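Local coordinates for caspase-1 (Spodoptera frugiperda, PDB 1M72), which cleaves proteins as a cysteine endopeptidase of the caspase family in the cascade that executes apoptosis, at the interface of chains A and B. Coordinates in Å, arbitrary orientation; residue numbers count along the deposited sequence, not the author numbering. Chains: chain A/B, Caspase-1.

The interface of chains A and B. Residues chain A 156, 158, 189, 192, 250, 252; chain B 177-180.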
ATOM      1  N   ASP A 156      13.336 -12.762   6.054  1.00 26.82           N
ATOM      2  CA  ASP A 156      13.306 -11.755   7.110  1.00 24.54           C
ATOM      3  C   ASP A 156      13.611 -12.530   8.396  1.00 25.23           C
ATOM      4  O   ASP A 156      12.747 -13.272   8.916  1.00 21.43           O
ATOM      5  CB  ASP A 156      11.913 -11.130   7.184  1.00 21.60           C
ATOM      6  CG  ASP A 156      11.842  -9.950   8.152  1.00 25.89           C
ATOM      7  OD1 ASP A 156      12.530  -9.990   9.204  1.00 20.76           O
ATOM      8  OD2 ASP A 156      11.077  -8.984   7.853  1.00 21.90           O
ATOM      9  N   GLY A 158      13.994 -11.348  11.164  1.00 25.78           N
ATOM     10  CA  GLY A 158      13.356 -10.633  12.258  1.00 25.24           C
ATOM     11  C   GLY A 158      14.316 -10.069  13.277  1.00 27.45           C
ATOM     12  O   GLY A 158      15.520 -10.252  13.156  1.00 24.79           O
ATOM     13  N   VAL A 189       5.918  -8.691   1.608  1.00 22.18           N
ATOM     14  CA  VAL A 189       6.626  -7.582   0.975  1.00 24.88           C
ATOM     15  C   VAL A 189       7.365  -7.987  -0.312  1.00 23.07           C
ATOM     16  O   VAL A 189       7.931  -9.095  -0.376  1.00 23.92           O
ATOM     17  CB  VAL A 189       7.662  -7.044   1.976  1.00 28.26           C
ATOM     18  CG1 VAL A 189       8.769  -6.364   1.255  1.00 32.91           C
ATOM     19  CG2 VAL A 189       6.975  -6.097   2.956  1.00 29.38           C
ATOM     20  N   TYR A 192      10.107 -10.942  -1.088  1.00 23.84           N
ATOM     21  CA  TYR A 192      10.094 -11.957  -0.000  1.00 25.30           C
ATOM     22  C   TYR A 192       9.243 -13.201  -0.044  1.00 23.32           C
ATOM     23  O   TYR A 192       8.185 -13.218  -0.697  1.00 19.53           O
ATOM     24  CB  TYR A 192       9.813 -11.275   1.352  1.00 23.91           C
ATOM     25  CG  TYR A 192      10.954 -10.404   1.759  1.00 28.87           C
ATOM     26  CD1 TYR A 192      11.285  -9.286   0.999  1.00 30.96           C
ATOM     27  CD2 TYR A 192      11.799 -10.769   2.808  1.00 32.01           C
ATOM     28  CE1 TYR A 192      12.439  -8.552   1.249  1.00 36.46           C
ATOM     29  CE2 TYR A 192      12.965 -10.048   3.078  1.00 36.04           C
ATOM     30  CZ  TYR A 192      13.287  -8.938   2.285  1.00 38.87           C
ATOM     31  OH  TYR A 192      14.483  -8.255   2.468  1.00 43.65           O
ATOM     32  N   LYS A 250      10.568 -14.501   9.990  1.00 23.59           N
ATOM     33  CA  LYS A 250       9.425 -13.627  10.214  1.00 20.57           C
ATOM     34  C   LYS A 250       8.793 -13.101   8.939  1.00 22.14           C
ATOM     35  O   LYS A 250       9.395 -13.169   7.864  1.00 21.24           O
ATOM     36  CB  LYS A 250       9.893 -12.458  11.077  1.00 19.76           C
ATOM     37  CG  LYS A 250      10.536 -12.892  12.394  1.00 19.92           C
ATOM     38  CD  LYS A 250       9.494 -13.518  13.337  1.00 21.75           C
ATOM     39  CE  LYS A 250       8.552 -12.408  13.816  1.00 24.62           C
ATOM     40  NZ  LYS A 250       7.386 -12.954  14.506  1.00 22.86           N
ATOM     41  N   VAL A 252       5.748  -9.882   7.381  1.00 21.84           N
ATOM     42  CA  VAL A 252       4.748  -8.801   7.495  1.00 23.33           C
ATOM     43  C   VAL A 252       4.059  -8.661   6.120  1.00 25.18           C
ATOM     44  O   VAL A 252       4.704  -8.768   5.088  1.00 24.51           O
ATOM     45  CB  VAL A 252       5.340  -7.409   7.831  1.00 23.04           C
ATOM     46  CG1 VAL A 252       6.247  -6.880   6.675  1.00 19.71           C
ATOM     47  CG2 VAL A 252       4.165  -6.419   8.040  1.00 22.76           C
TER
ATOM     48  N   PRO B 177       9.216  -8.624  12.314  1.00 23.22           N
ATOM     49  CA  PRO B 177       9.944  -8.740  11.032  1.00 23.57           C
ATOM     50  C   PRO B 177      10.742  -7.466  10.870  1.00 23.83           C
ATOM     51  O   PRO B 177      10.267  -6.406  11.283  1.00 25.18           O
ATOM     52  CB  PRO B 177       8.820  -8.835   9.985  1.00 22.85           C
ATOM     53  CG  PRO B 177       7.627  -9.287  10.751  1.00 22.71           C
ATOM     54  CD  PRO B 177       7.760  -8.583  12.091  1.00 22.08           C
ATOM     55  N   VAL B 178      11.928  -7.546  10.278  1.00 20.34           N
ATOM     56  CA  VAL B 178      12.715  -6.331  10.107  1.00 19.11           C
ATOM     57  C   VAL B 178      12.128  -5.397   9.056  1.00 20.07           C
ATOM     58  O   VAL B 178      12.544  -4.236   8.963  1.00 17.42           O
ATOM     59  CB  VAL B 178      14.227  -6.656   9.808  1.00 21.15           C
ATOM     60  CG1 VAL B 178      14.699  -7.719  10.830  1.00 18.05           C
ATOM     61  CG2 VAL B 178      14.467  -7.149   8.335  1.00 15.39           C
ATOM     62  N   HIS B 179      11.158  -5.894   8.276  1.00 20.75           N
ATOM     63  CA  HIS B 179      10.492  -5.068   7.258  1.00 20.62           C
ATOM     64  C   HIS B 179       9.160  -4.502   7.699  1.00 22.22           C
ATOM     65  O   HIS B 179       8.462  -3.857   6.889  1.00 21.26           O
ATOM     66  CB  HIS B 179      10.232  -5.857   6.006  1.00 22.48           C
ATOM     67  CG  HIS B 179      11.448  -6.082   5.200  1.00 31.33           C
ATOM     68  ND1 HIS B 179      11.913  -5.148   4.291  1.00 33.70           N
ATOM     69  CD2 HIS B 179      12.366  -7.084   5.238  1.00 33.52           C
ATOM     70  CE1 HIS B 179      13.075  -5.572   3.808  1.00 39.11           C
ATOM     71  NE2 HIS B 179      13.373  -6.741   4.366  1.00 36.68           N
ATOM     72  N   ALA B 180       8.777  -4.765   8.946  1.00 18.30           N
ATOM     73  CA  ALA B 180       7.501  -4.258   9.432  1.00 18.25           C
ATOM     74  C   ALA B 180       7.645  -2.791   9.752  1.00 18.08           C
ATOM     75  O   ALA B 180       8.739  -2.294   9.973  1.00 17.29           O
ATOM     76  CB  ALA B 180       7.055  -4.982  10.723  1.00 16.78           C
TER
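The imidazole of B:His179 meets the phenol of A:Tyr192 edge to face: the ring planes are inclined by 60° and the centroids lie 4.4 Å apart, with the NE2 side of the imidazole turned toward the phenol carbons around CZ. NE2 also donates a hydrogen bond to the hydroxyl OH of A:Tyr192, at 2.7 Å. This bond is bent, 123° at the hydrogen, because the oxygen stands well out of the imidazole plane; packing of the rings probably contributes alongside it. At another edge of the imidazole, in its plane, carboxylate oxygen OD2 of A:Asp156 lies 3.5 Å from CD2. If the histidine is charged, this carboxylate could help to stabilise it, although NE2 itself is not in contact with OD2.

The carboxylate of A:Asp156 accepts hydrogen bonds from two successive backbone amides of chain B. Its CG is anti to the backbone N (chi1 -173°), which extends the group toward the partner. OD1 accepts from B:Val178 N at 2.7 Å through its syn lone pair, in a nearly straight bond. OD2 accepts from B:His179 N at 3.1 Å, also on the syn side but somewhat above the carboxylate plane. Within chain A, the N-H of A:Gly158 reaches OD1 nearly along the C-O bond, at 2.8 Å, in a bent bond. Two donors thus grip OD1, and with the OD2 bond they probably restrict rotation of the carboxylate.

Apolar contacts flank the polar centre. Methyl CG1 of B:Val178 rests against A:Gly158, 3.5 Å from its CA. Beyond the histidine, A:Val252 packs loosely, through CG1, against the CA of B:Ala180.

All ten residues lie in loops. The chain B segment joins strands 174-176 and 182-186, and meets several chain A loops. The centre of the patch lies about 13 Å from the catalytic cysteine A:Cys150. The patch and its two-fold twin belong to the interface between the antiparallel heterodimers of the caspase heterotetramer, and may help to support the loops near the active site.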